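Local coordinates for protein RNA-dependent RNA Polymerase (Bombyx mori cytoplasmic polyhedrosis virus, PDB 6TZ0) that catalyses RNA-templated RNA synthesis, transcribing plus strands from the viral double-stranded genome and probably also making the complementary minus strands, at residues A[54-57]-A[63-66]. Sequence-based numbering, arbitrary orientation.
Sequences DYSG and NQLQ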
# COMPACT_ATOMS: atom_id res chain seq x y z
N ASP A 54 42.08 16.18 20.08
CA ASP A 54 42.24 16.95 18.86
C ASP A 54 42.73 16.04 17.74
O ASP A 54 43.39 15.03 17.98
CB ASP A 54 43.22 18.10 19.05
CG ASP A 54 42.63 19.23 19.87
OD1 ASP A 54 41.40 19.43 19.81
OD2 ASP A 54 43.39 19.92 20.57
N TYR A 55 42.40 16.41 16.51
CA TYR A 55 42.74 15.57 15.38
C TYR A 55 42.81 16.42 14.13
O TYR A 55 42.16 17.47 14.03
CB TYR A 55 41.72 14.45 15.22
CG TYR A 55 42.13 13.34 14.29
CD1 TYR A 55 43.01 12.36 14.72
CD2 TYR A 55 41.64 13.27 13.00
CE1 TYR A 55 43.38 11.33 13.88
CE2 TYR A 55 42.02 12.26 12.15
CZ TYR A 55 42.89 11.29 12.59
OH TYR A 55 43.26 10.27 11.75
N SER A 56 43.62 15.97 13.17
CA SER A 56 43.86 16.74 11.96
C SER A 56 43.92 15.79 10.77
O SER A 56 44.30 14.62 10.91
CB SER A 56 45.15 17.55 12.06
OG SER A 56 45.40 18.27 10.87
N GLY A 57 43.55 16.30 9.60
CA GLY A 57 43.55 15.50 8.40
C GLY A 57 42.78 16.20 7.30
O GLY A 57 42.48 17.39 7.39
N ASN A 63 41.26 18.87 1.48
CA ASN A 63 41.66 20.09 2.17
C ASN A 63 41.80 19.81 3.66
O ASN A 63 41.03 19.03 4.23
CB ASN A 63 40.64 21.20 1.94
CG ASN A 63 40.48 21.53 0.47
OD1 ASN A 63 39.42 21.31 -0.11
ND2 ASN A 63 41.52 22.07 -0.13
N GLN A 64 42.78 20.46 4.29
CA GLN A 64 43.11 20.17 5.68
C GLN A 64 42.04 20.70 6.62
O GLN A 64 41.64 21.87 6.54
CB GLN A 64 44.46 20.77 6.04
CG GLN A 64 45.63 20.10 5.36
CD GLN A 64 45.84 18.69 5.87
OE1 GLN A 64 45.72 18.43 7.07
NE2 GLN A 64 46.16 17.78 4.97
N LEU A 65 41.57 19.85 7.53
CA LEU A 65 40.51 20.22 8.46
C LEU A 65 40.88 19.73 9.85
O LEU A 65 41.59 18.73 10.00
CB LEU A 65 39.16 19.66 7.97
CG LEU A 65 37.82 20.17 8.50
CD1 LEU A 65 37.34 19.44 9.70
CD2 LEU A 65 37.93 21.65 8.83
N GLN A 66 40.41 20.45 10.86
CA GLN A 66 40.73 20.18 12.26
C GLN A 66 39.44 20.10 13.07
O GLN A 66 38.61 21.00 13.01
CB GLN A 66 41.62 21.28 12.84
CG GLN A 66 43.01 21.32 12.25
CD GLN A 66 43.80 22.51 12.74
OE1 GLN A 66 43.28 23.37 13.45
NE2 GLN A 66 45.07 22.56 12.37
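Gly-57 and Leu-65 form a hydrogen-bonded pair between two antiparallel strands. Gly-57 N donates to Leu-65 O at 3.1 Å, and Leu-65 N returns a straighter bond to Gly-57 O (169° at the hydrogen). These are the two hydrogen bonds joining 54-57 to 63-66.

CA-H...O contacts supplement them. Gln-66 CA approaches Tyr-55 O at 3.5 Å, and Ser-56 CA lies 3.6 Å from Leu-65 O, which thus meets a CA-H besides the amide of Gly-57. Ser-56 and Gln-66 make the adjoining non-hydrogen-bonded pair, their CA atoms 4.7 Å apart.

Side chains add loose contacts on the exposed face carrying Ser-56 and Gln-66. With OG anti to the backbone N (chi1 179°), the Ser-56 hydroxyl is sent toward Gln-64, yet OG stays 3.8 Å from Gln-64 OE1, too far for a hydrogen bond. The chain of Gln-64 bends at chi2 (-68°), bringing its carboxamide back over the face of the Gly-57 carbonyl, where OE1 lies 3.4 Å from Gly-57 O; both oxygens are acceptors, so no hydrogen bond joins them.

On the other face, Leu-65 rests on Val-225 of helix 224-237 and Arg-317 of helix 309-320, while Tyr-55 also packs on helix 224-237. Asp-54 OD1 is hydrogen-bonded to Thr-68 OG1. Together the strands form a two-stranded antiparallel beta hairpin, 54-58 with 64-68, lying on helices at the polymerase surface, away from the nucleotide and magnesium sites.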